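Local atomic coordinates of short-chain dehydrogenase/reductase SDR (Paraburkholderia phymatum, PDB entry 5VA8), a protein that binds NADP in a Rossmann-type fold and, as a short-chain dehydrogenase/reductase, probably catalyses NADP(H)-dependent oxidation or reduction. Residues Ser150-Ile155 against Asn188-Ile193; Gly98-Gly103 against Gly163-Leu168; Val42-Arg47 against Ala54-Ile59. One frame throughout, in Å; residues are numbered along the deposited sequence.

Contact 1: residues Ser150-Ile155 against Asn188-Ile193. With TCE (3,3',3''-phosphanetriyltripropanoic acid), chain F; NAP (NADP nicotinamide-adenine-dinucleotide phosphate), chain E.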
# COMPACT_ATOMS: atom_id res chain seq x y z
N SER A 150 4.21 6.88 -11.24
CA SER A 150 3.75 5.70 -11.97
C SER A 150 3.88 4.41 -11.16
O SER A 150 3.19 3.43 -11.49
CB SER A 150 4.54 5.55 -13.27
OG SER A 150 5.88 5.14 -12.98
N VAL A 151 4.73 4.37 -10.13
CA VAL A 151 4.83 3.16 -9.32
C VAL A 151 3.72 3.08 -8.28
O VAL A 151 3.46 1.98 -7.76
CB VAL A 151 6.20 3.06 -8.63
CG1 VAL A 151 7.34 3.24 -9.63
CG2 VAL A 151 6.32 4.06 -7.52
N LYS A 152 3.03 4.19 -7.99
CA LYS A 152 1.89 4.20 -7.07
C LYS A 152 0.57 4.04 -7.81
O LYS A 152 -0.36 3.40 -7.30
CB LYS A 152 1.86 5.50 -6.25
CG LYS A 152 3.07 5.76 -5.36
CD LYS A 152 3.16 4.77 -4.22
CE LYS A 152 2.02 4.98 -3.20
NZ LYS A 152 2.20 4.03 -2.05
N ALA A 153 0.45 4.64 -8.99
CA ALA A 153 -0.74 4.53 -9.81
C ALA A 153 -0.28 4.58 -11.25
O ALA A 153 0.42 5.52 -11.64
CB ALA A 153 -1.74 5.64 -9.50
N PRO A 154 -0.64 3.60 -12.08
CA PRO A 154 -0.13 3.58 -13.45
C PRO A 154 -0.58 4.80 -14.23
O PRO A 154 -1.72 5.27 -14.09
CB PRO A 154 -0.72 2.29 -14.03
CG PRO A 154 -1.97 2.05 -13.20
CD PRO A 154 -1.57 2.48 -11.81
N ILE A 155 0.32 5.31 -15.05
CA ILE A 155 0.02 6.42 -15.94
C ILE A 155 -0.39 5.84 -17.28
O ILE A 155 0.31 4.98 -17.82
CB ILE A 155 1.24 7.35 -16.07
CG1 ILE A 155 1.59 7.97 -14.71
CG2 ILE A 155 1.01 8.42 -17.14
CD1 ILE A 155 2.86 8.78 -14.72
N ASN A 188 13.54 6.30 -2.45
CA ASN A 188 13.07 6.70 -3.76
C ASN A 188 12.26 7.99 -3.64
O ASN A 188 11.46 8.14 -2.71
CB ASN A 188 12.22 5.60 -4.40
CG ASN A 188 12.91 4.25 -4.35
OD1 ASN A 188 14.08 4.13 -4.71
ND2 ASN A 188 12.21 3.23 -3.88
N LEU A 189 12.48 8.90 -4.58
CA LEU A 189 11.72 10.14 -4.69
C LEU A 189 10.84 10.04 -5.92
O LEU A 189 11.35 9.88 -7.03
CB LEU A 189 12.65 11.35 -4.82
CG LEU A 189 13.14 12.07 -3.57
CD1 LEU A 189 13.91 13.31 -3.99
CD2 LEU A 189 11.96 12.43 -2.64
N LEU A 190 9.53 10.13 -5.71
CA LEU A 190 8.54 9.87 -6.75
C LEU A 190 7.89 11.18 -7.17
O LEU A 190 6.99 11.68 -6.47
CB LEU A 190 7.46 8.90 -6.25
CG LEU A 190 7.77 7.43 -5.95
CD1 LEU A 190 8.93 7.25 -4.97
CD2 LEU A 190 6.53 6.79 -5.36
N PRO A 191 8.29 11.78 -8.30
CA PRO A 191 7.65 13.03 -8.72
C PRO A 191 6.26 12.78 -9.29
O PRO A 191 6.05 11.82 -10.04
CB PRO A 191 8.58 13.59 -9.80
CG PRO A 191 9.69 12.60 -9.96
CD PRO A 191 9.34 11.34 -9.23
N GLY A 192 5.32 13.65 -8.91
CA GLY A 192 4.13 13.90 -9.71
C GLY A 192 4.53 14.76 -10.88
O GLY A 192 5.63 14.60 -11.41
N ILE A 193 3.70 15.70 -11.31
CA ILE A 193 4.07 16.50 -12.48
C ILE A 193 4.90 17.70 -12.03
O ILE A 193 4.50 18.47 -11.14
CB ILE A 193 2.84 16.91 -13.30
CG1 ILE A 193 3.29 17.69 -14.54
CG2 ILE A 193 1.83 17.69 -12.48
CD1 ILE A 193 2.19 17.95 -15.56
O16 TCE F . 8.39 8.11 -16.86
C14 TCE F . 7.56 8.68 -16.11
O15 TCE F . 6.88 8.02 -15.30
C5 TCE F . 7.37 10.20 -16.21
C2 TCE F . 6.10 10.57 -15.46
P TCE F . 6.00 12.42 -15.31
C3 TCE F . 6.47 13.25 -16.89
C6 TCE F . 5.35 12.83 -17.83
C8 TCE F . 5.70 13.36 -19.21
O10 TCE F . 4.84 14.04 -19.82
O9 TCE F . 6.84 13.13 -19.71
C1 TCE F . 4.31 12.89 -14.76
C4 TCE F . 4.06 12.22 -13.41
C11 TCE F . 2.64 12.54 -13.00
O12 TCE F . 2.19 12.18 -11.88
O13 TCE F . 1.92 13.19 -13.80
PA NAP E . 14.52 16.97 -18.13
O1A NAP E . 14.17 18.32 -17.66
O2A NAP E . 14.37 16.73 -19.62
O5B NAP E . 16.03 16.69 -17.67
C5B NAP E . 16.64 15.44 -18.01
C4B NAP E . 18.11 15.58 -17.74
O4B NAP E . 18.72 14.27 -17.80
C3B NAP E . 18.88 16.43 -18.75
O3B NAP E . 19.99 17.04 -18.11
C2B NAP E . 19.35 15.38 -19.76
O2B NAP E . 20.44 15.92 -20.54
C1B NAP E . 19.73 14.25 -18.80
N9A NAP E . 19.72 12.92 -19.39
C8A NAP E . 18.65 12.29 -19.97
N7A NAP E . 18.89 11.05 -20.32
C5A NAP E . 20.22 10.85 -19.96
C6A NAP E . 21.08 9.75 -20.09
N6A NAP E . 20.72 8.58 -20.63
N1A NAP E . 22.35 9.89 -19.65
C2A NAP E . 22.71 11.06 -19.10
N3A NAP E . 21.98 12.17 -18.93
C4A NAP E . 20.74 12.00 -19.39
O3 NAP E . 13.65 15.85 -17.39
PN NAP E . 13.02 15.76 -15.91
O1N NAP E . 13.98 16.32 -14.94
O2N NAP E . 11.65 16.31 -15.97
O5D NAP E . 12.93 14.18 -15.76
C5D NAP E . 13.93 13.43 -15.05
C4D NAP E . 13.37 12.04 -14.86
O4D NAP E . 12.20 12.12 -14.02
C3D NAP E . 12.92 11.33 -16.15
O3D NAP E . 13.16 9.93 -16.06
C2D NAP E . 11.42 11.60 -16.16
O2D NAP E . 10.65 10.67 -16.91
C1D NAP E . 11.14 11.48 -14.67
N1N NAP E . 9.87 12.12 -14.23
C2N NAP E . 9.60 13.39 -14.59
C3N NAP E . 8.46 14.00 -14.13
C7N NAP E . 8.05 15.41 -14.44
O7N NAP E . 6.85 15.72 -14.37
N7N NAP E . 8.98 16.24 -14.91
C4N NAP E . 7.64 13.30 -13.24
C5N NAP E . 7.95 11.99 -12.91
C6N NAP E . 9.06 11.41 -13.43
P2B NAP E . 20.87 15.26 -21.94
O1X NAP E . 21.49 13.94 -21.61
O2X NAP E . 19.61 15.11 -22.80
O3X NAP E . 21.86 16.28 -22.54

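Contact 2: residues Gly98-Gly103 against Gly163-Leu168. With NAP (NADP nicotinamide-adenine-dinucleotide phosphate), chain E; TCE (3,3',3''-phosphanetriyltripropanoic acid), chain F.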
# COMPACT_ATOMS: atom_id res chain seq x y z
N GLY A 98 16.81 9.66 -18.49
CA GLY A 98 15.61 9.98 -19.24
C GLY A 98 14.63 8.83 -19.21
O GLY A 98 15.01 7.66 -19.21
N GLY A 99 13.34 9.18 -19.17
CA GLY A 99 12.28 8.21 -19.08
C GLY A 99 11.85 7.68 -20.43
O GLY A 99 12.28 8.17 -21.49
N PRO A 100 10.99 6.66 -20.43
CA PRO A 100 10.62 5.99 -21.68
C PRO A 100 9.58 6.78 -22.45
O PRO A 100 8.93 7.69 -21.91
CB PRO A 100 10.06 4.64 -21.21
CG PRO A 100 9.55 4.92 -19.82
CD PRO A 100 10.43 6.00 -19.24
N PRO A 101 9.41 6.47 -23.73
CA PRO A 101 8.41 7.14 -24.54
C PRO A 101 7.02 6.65 -24.21
O PRO A 101 6.84 5.53 -23.71
CB PRO A 101 8.80 6.73 -25.97
CG PRO A 101 9.37 5.36 -25.77
CD PRO A 101 10.17 5.47 -24.51
N PRO A 102 6.01 7.47 -24.47
CA PRO A 102 4.62 7.03 -24.30
C PRO A 102 4.15 6.13 -25.44
O PRO A 102 4.71 6.11 -26.53
CB PRO A 102 3.84 8.35 -24.32
CG PRO A 102 4.65 9.21 -25.25
CD PRO A 102 6.09 8.87 -24.93
N GLY A 103 3.08 5.40 -25.16
CA GLY A 103 2.43 4.62 -26.19
C GLY A 103 1.39 3.70 -25.61
O GLY A 103 1.27 3.53 -24.39
N GLY A 163 5.95 -0.22 -15.67
CA GLY A 163 6.70 -1.44 -15.49
C GLY A 163 8.12 -1.24 -14.98
O GLY A 163 8.46 -1.75 -13.91
N ALA A 164 8.96 -0.53 -15.74
CA ALA A 164 10.38 -0.51 -15.40
C ALA A 164 10.63 0.10 -14.03
O ALA A 164 11.45 -0.41 -13.25
CB ALA A 164 11.17 0.25 -16.47
N ARG A 165 9.93 1.18 -13.70
CA ARG A 165 10.25 1.85 -12.44
C ARG A 165 9.69 1.09 -11.25
O ARG A 165 10.27 1.15 -10.16
CB ARG A 165 9.72 3.28 -12.45
CG ARG A 165 10.30 4.08 -13.61
CD ARG A 165 9.93 5.52 -13.40
NE ARG A 165 10.10 6.39 -14.56
CZ ARG A 165 11.15 7.17 -14.80
NH1 ARG A 165 12.23 7.14 -14.01
NH2 ARG A 165 11.12 7.98 -15.85
N SER A 166 8.60 0.35 -11.46
CA SER A 166 8.10 -0.54 -10.42
C SER A 166 9.07 -1.69 -10.17
O SER A 166 9.22 -2.15 -9.03
CB SER A 166 6.72 -1.08 -10.80
OG SER A 166 5.76 -0.02 -10.80
N GLY A 167 9.72 -2.17 -11.24
CA GLY A 167 10.75 -3.18 -11.08
C GLY A 167 11.89 -2.69 -10.22
O GLY A 167 12.35 -3.39 -9.31
N LEU A 168 12.40 -1.49 -10.51
CA LEU A 168 13.44 -0.92 -9.66
C LEU A 168 12.98 -0.87 -8.22
O LEU A 168 13.71 -1.28 -7.30
CB LEU A 168 13.80 0.49 -10.13
CG LEU A 168 14.81 1.21 -9.23
CD1 LEU A 168 16.12 0.43 -9.22
CD2 LEU A 168 15.04 2.65 -9.71
PA NAP E . 14.52 16.97 -18.13
O1A NAP E . 14.17 18.32 -17.66
O2A NAP E . 14.37 16.73 -19.62
O5B NAP E . 16.03 16.69 -17.67
C5B NAP E . 16.64 15.44 -18.01
C4B NAP E . 18.11 15.58 -17.74
O4B NAP E . 18.72 14.27 -17.80
C3B NAP E . 18.88 16.43 -18.75
O3B NAP E . 19.99 17.04 -18.11
C2B NAP E . 19.35 15.38 -19.76
O2B NAP E . 20.44 15.92 -20.54
C1B NAP E . 19.73 14.25 -18.80
N9A NAP E . 19.72 12.92 -19.39
C8A NAP E . 18.65 12.29 -19.97
N7A NAP E . 18.89 11.05 -20.32
C5A NAP E . 20.22 10.85 -19.96
C6A NAP E . 21.08 9.75 -20.09
N6A NAP E . 20.72 8.58 -20.63
N1A NAP E . 22.35 9.89 -19.65
C2A NAP E . 22.71 11.06 -19.10
N3A NAP E . 21.98 12.17 -18.93
C4A NAP E . 20.74 12.00 -19.39
O3 NAP E . 13.65 15.85 -17.39
PN NAP E . 13.02 15.76 -15.91
O1N NAP E . 13.98 16.32 -14.94
O2N NAP E . 11.65 16.31 -15.97
O5D NAP E . 12.93 14.18 -15.76
C5D NAP E . 13.93 13.43 -15.05
C4D NAP E . 13.37 12.04 -14.86
O4D NAP E . 12.20 12.12 -14.02
C3D NAP E . 12.92 11.33 -16.15
O3D NAP E . 13.16 9.93 -16.06
C2D NAP E . 11.42 11.60 -16.16
O2D NAP E . 10.65 10.67 -16.91
C1D NAP E . 11.14 11.48 -14.67
N1N NAP E . 9.87 12.12 -14.23
C2N NAP E . 9.60 13.39 -14.59
C3N NAP E . 8.46 14.00 -14.13
C7N NAP E . 8.05 15.41 -14.44
O7N NAP E . 6.85 15.72 -14.37
N7N NAP E . 8.98 16.24 -14.91
C4N NAP E . 7.64 13.30 -13.24
C5N NAP E . 7.95 11.99 -12.91
C6N NAP E . 9.06 11.41 -13.43
P2B NAP E . 20.87 15.26 -21.94
O1X NAP E . 21.49 13.94 -21.61
O2X NAP E . 19.61 15.11 -22.80
O3X NAP E . 21.86 16.28 -22.54
O16 TCE F . 8.39 8.11 -16.86
C14 TCE F . 7.56 8.68 -16.11
O15 TCE F . 6.88 8.02 -15.30
C5 TCE F . 7.37 10.20 -16.21
C2 TCE F . 6.10 10.57 -15.46
P TCE F . 6.00 12.42 -15.31
C3 TCE F . 6.47 13.25 -16.89
C6 TCE F . 5.35 12.83 -17.83
C8 TCE F . 5.70 13.36 -19.21
O10 TCE F . 4.84 14.04 -19.82
O9 TCE F . 6.84 13.13 -19.71
C1 TCE F . 4.31 12.89 -14.76
C4 TCE F . 4.06 12.22 -13.41
C11 TCE F . 2.64 12.54 -13.00
O12 TCE F . 2.19 12.18 -11.88
O13 TCE F . 1.92 13.19 -13.80

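Contact 3: residues Val42-Arg47 against Ala54-Ile59. With NAP (NADP nicotinamide-adenine-dinucleotide phosphate), chain E.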
# COMPACT_ATOMS: atom_id res chain seq x y z
N VAL A 42 29.76 18.06 -6.16
CA VAL A 42 28.85 17.32 -7.02
C VAL A 42 29.52 17.01 -8.35
O VAL A 42 30.20 17.85 -8.94
CB VAL A 42 27.52 18.07 -7.25
CG1 VAL A 42 26.72 18.14 -5.94
CG2 VAL A 42 27.77 19.46 -7.83
N THR A 43 29.33 15.78 -8.81
CA THR A 43 29.67 15.36 -10.16
C THR A 43 28.35 15.20 -10.90
O THR A 43 27.52 14.36 -10.51
CB THR A 43 30.46 14.05 -10.14
OG1 THR A 43 31.71 14.27 -9.49
CG2 THR A 43 30.70 13.55 -11.56
N ILE A 44 28.13 16.01 -11.94
CA ILE A 44 26.88 15.98 -12.69
C ILE A 44 27.13 15.32 -14.04
O ILE A 44 28.18 15.53 -14.67
CB ILE A 44 26.23 17.37 -12.85
CG1 ILE A 44 27.16 18.37 -13.53
CG2 ILE A 44 25.79 17.92 -11.48
CD1 ILE A 44 26.45 19.70 -13.84
N VAL A 45 26.16 14.52 -14.47
CA VAL A 45 26.27 13.69 -15.67
C VAL A 45 25.14 14.06 -16.62
O VAL A 45 23.98 14.14 -16.20
CB VAL A 45 26.20 12.19 -15.31
CG1 VAL A 45 26.26 11.36 -16.57
CG2 VAL A 45 27.35 11.80 -14.36
N ALA A 46 25.47 14.27 -17.89
CA ALA A 46 24.47 14.43 -18.93
C ALA A 46 25.12 14.11 -20.27
O ALA A 46 26.34 14.08 -20.38
CB ALA A 46 23.86 15.84 -18.94
N ARG A 47 24.29 13.89 -21.29
CA ARG A 47 24.82 13.48 -22.58
C ARG A 47 25.36 14.66 -23.38
O ARG A 47 26.40 14.54 -24.04
CB ARG A 47 23.75 12.75 -23.39
CG ARG A 47 23.36 11.41 -22.75
CD ARG A 47 22.08 10.85 -23.37
NE ARG A 47 20.96 11.76 -23.18
CZ ARG A 47 19.71 11.48 -23.55
NH1 ARG A 47 19.42 10.32 -24.11
NH2 ARG A 47 18.74 12.37 -23.36
N ALA A 54 27.37 24.44 -19.06
CA ALA A 54 26.78 25.67 -18.56
C ALA A 54 26.22 25.49 -17.16
O ALA A 54 26.45 26.31 -16.26
CB ALA A 54 25.69 26.15 -19.53
N THR A 55 25.49 24.39 -16.94
CA THR A 55 24.98 24.11 -15.60
C THR A 55 26.12 23.91 -14.61
O THR A 55 26.05 24.36 -13.46
CB THR A 55 24.06 22.90 -15.64
OG1 THR A 55 22.89 23.24 -16.41
CG2 THR A 55 23.63 22.47 -14.24
N ALA A 56 27.20 23.23 -15.04
CA ALA A 56 28.34 23.06 -14.14
C ALA A 56 28.92 24.42 -13.74
O ALA A 56 29.19 24.65 -12.56
CB ALA A 56 29.41 22.19 -14.79
N ALA A 57 29.07 25.33 -14.70
CA ALA A 57 29.58 26.66 -14.39
C ALA A 57 28.65 27.41 -13.44
O ALA A 57 29.11 28.10 -12.53
CB ALA A 57 29.80 27.47 -15.67
N ALA A 58 27.34 27.27 -13.65
CA ALA A 58 26.39 27.95 -12.77
C ALA A 58 26.50 27.45 -11.34
O ALA A 58 26.49 28.25 -10.40
CB ALA A 58 24.96 27.75 -13.29
N ILE A 59 26.60 26.13 -11.14
CA ILE A 59 26.67 25.59 -9.78
C ILE A 59 27.97 26.01 -9.11
O ILE A 59 27.99 26.35 -7.92
CB ILE A 59 26.48 24.06 -9.81
CG1 ILE A 59 25.08 23.72 -10.31
CG2 ILE A 59 26.71 23.46 -8.42
CD1 ILE A 59 24.86 22.21 -10.52
PA NAP E . 14.52 16.97 -18.13
O1A NAP E . 14.17 18.32 -17.66
O2A NAP E . 14.37 16.73 -19.62
O5B NAP E . 16.03 16.69 -17.67
C5B NAP E . 16.64 15.44 -18.01
C4B NAP E . 18.11 15.58 -17.74
O4B NAP E . 18.72 14.27 -17.80
C3B NAP E . 18.88 16.43 -18.75
O3B NAP E . 19.99 17.04 -18.11
C2B NAP E . 19.35 15.38 -19.76
O2B NAP E . 20.44 15.92 -20.54
C1B NAP E . 19.73 14.25 -18.80
N9A NAP E . 19.72 12.92 -19.39
C8A NAP E . 18.65 12.29 -19.97
N7A NAP E . 18.89 11.05 -20.32
C5A NAP E . 20.22 10.85 -19.96
C6A NAP E . 21.08 9.75 -20.09
N6A NAP E . 20.72 8.58 -20.63
N1A NAP E . 22.35 9.89 -19.65
C2A NAP E . 22.71 11.06 -19.10
N3A NAP E . 21.98 12.17 -18.93
C4A NAP E . 20.74 12.00 -19.39
O3 NAP E . 13.65 15.85 -17.39
PN NAP E . 13.02 15.76 -15.91
O1N NAP E . 13.98 16.32 -14.94
O2N NAP E . 11.65 16.31 -15.97
O5D NAP E . 12.93 14.18 -15.76
C5D NAP E . 13.93 13.43 -15.05
C4D NAP E . 13.37 12.04 -14.86
O4D NAP E . 12.20 12.12 -14.02
C3D NAP E . 12.92 11.33 -16.15
O3D NAP E . 13.16 9.93 -16.06
C2D NAP E . 11.42 11.60 -16.16
O2D NAP E . 10.65 10.67 -16.91
C1D NAP E . 11.14 11.48 -14.67
N1N NAP E . 9.87 12.12 -14.23
C2N NAP E . 9.60 13.39 -14.59
C3N NAP E . 8.46 14.00 -14.13
C7N NAP E . 8.05 15.41 -14.44
O7N NAP E . 6.85 15.72 -14.37
N7N NAP E . 8.98 16.24 -14.91
C4N NAP E . 7.64 13.30 -13.24
C5N NAP E . 7.95 11.99 -12.91
C6N NAP E . 9.06 11.41 -13.43
P2B NAP E . 20.87 15.26 -21.94
O1X NAP E . 21.49 13.94 -21.61
O2X NAP E . 19.61 15.11 -22.80
O3X NAP E . 21.86 16.28 -22.54

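Contact 1: residues Ser150-Ile155 against Asn188-Ile193
Leu-190 pushes its CD2 methyl against Val-151 and Lys-152, joining the sixth strand of the Rossmann-fold sheet to the loop that follows the fifth. The tight part is small. Val-151 CG2 lies 3.5 Å from Leu-190 CD2, closer than two methyls usually rest, and the two side chains cross at about a right angle, one methyl of each carrying the contact. Val-151 suits this place because its two methyls face different ways: CG2, wedged between the backbone N and the carbonyl carbon, takes the leucine, while CG1 packs on the backbone of Arg-165 in helix 159-179. Lys-152 adds the apolar root of its chain, CG standing 3.6 Å from Leu-190 CD2. Bends at chi2 (-68°) and chi3 (-68°) carry the chain on to its ammonium group, whose salt bridge is with the terminal carboxylate of Tyr-267 of the same chain. A long flexible residue can thus cover an apolar neighbour with its methylenes and still bring its nitrogen to a carboxylate.

Beyond this patch the segments diverge, and the bound phosphine TCE lies between them, with the nicotinamide beside Pro-191. Ala-153 and Pro-154, partly exposed, make no contact with 188-193; Pro-154 packs instead on Pro-264 of the second subunit. Ile-155 turns its CD1 to the ligand, 3.8 Å from TCE C2. On the strand side, Pro-191 lays its ring against the nicotinamide, with CG 3.5 Å from NAP C5N, a rigid apolar surface for a flat ring. The Pro-Gly pair at the strand's end lets the backbone itself line the pocket: Gly-192 CA comes within 3.4 Å of TCE O12, and Gly-192 O reaches to 3.0 Å from NAP C4N, the carbon that exchanges hydride in NADP chemistry.

Contact 2: residues Gly98-Gly103 against Gly163-Leu168
Arg-165 stretches from its helix until NH2 lies 3.4 Å from Gly-99 CA and 4.0 Å from Pro-100 CD. With chi1 at -58° setting CG opposite the carbonyl carbon, the chain runs extended to NE, carrying the guanidinium off the helix. Both ligands meet that group at its edge, in its plane. NH2 donates to ribose hydroxyl O3D of NAP at 2.8 Å, nearly straight at 165°, and to carboxylate atom O16 of TCE at 2.9 Å; NE adds a weak bond to O16 and another to Ser-161 OG. These three partners should restrict its rotation. Gly-99, with no side chain, lets Arg-165 NH2 and the ribose come close to its backbone. The rigid Pro-100 ring lies aslant the arginine and borders the carboxylate, CD 3.8 Å from TCE O16.

Gly-98 closes the family's Asn-Asn-Ala-Gly motif, and Arg-165, four residues after Ser-161, probably stands in for the lysine of the usual Tyr-x-x-x-Lys, which likewise bonds the nicotinamide ribose. The contact brings the loop after strand 92-95 to helix 159-179 across the cofactor pocket; alongside, Asn-120 of helix 110-138 touches Pro-100 and Arg-165 and bonds Gly-98 O through ND2.

Contact 3: residues Val42-Arg47 against Ala54-Ile59
Phosphate oxygen O1X of NAP is gripped twice by Arg-47, through NE at 2.7 Å and the backbone N at 2.8 Å, just where strand 41-46 of the Rossmann fold ends. A third bond, Arg-47 NH2 to O2X of NAP at 2.9 Å, takes a second oxygen of the same 2'-phosphate. The NE bond is nearly straight, at 165°. A bend at chi3 (-61°) folds the chain over the adenine, where N7A stands 3.2 Å above one face of the guanidinium, offset toward its rim. The one side chain therefore touches both phosphate and base. Ala-46, just before it, is small enough to bring its backbone close to the adenine, CA lying 3.4 Å from N3A.

Earlier in the strand the character changes to that of a buried beta-alpha-beta unit. Helix 49-63 packs over the sheet, its 54-59 part running nearly antiparallel to strand 42-46 at an axis separation of 9.8 Å. Ile-44 makes the largest share of this interface. Its CG1 branch, at chi1 57°, sits between the backbone N and the carbonyl carbon and sends CD1 onto the helix, 3.8 Å from Ala-56 N and also against Thr-55 CG2. Alanine at 56 presents only a methyl, so the isoleucine can approach the helix backbone itself. Val-42 and Ile-59 cross at about a right angle, their CG2 methyls 4.2 Å apart. Thr-55 serves two environments, its methyl facing Ile-44 and its OG1 bonded to Ser-24 O.

Apolar contacts thus hold the helix to the strand, while the polar work is concentrated at the strand's end. Arg-47's three bonds to the 2'-phosphate, a group absent from NAD, are consistent with a preference for NADP.

In the fold
From the N terminus, contact 3 closes first: 42-47 and 54-59 are joined by a short connection, packing strand 41-46 and helix 49-63 within one beta-alpha-beta unit. Contact 2 opens next, at the loop after strand 92-95, and before it closes on helix 159-179 the chain enters contact 1 at 150-155. Contact 1 then closes on strand 184-191, so contacts 1 and 2 cross. Their centres lie 10 Å apart and they touch through Val-151 and Arg-165. The centre of contact 3 stands about 25 Å from that of contact 2, beyond the chain's centre. The cofactor spans the distance, with its adenine end at contact 3, its nicotinamide ribose at contact 2 and its nicotinamide at contact 1.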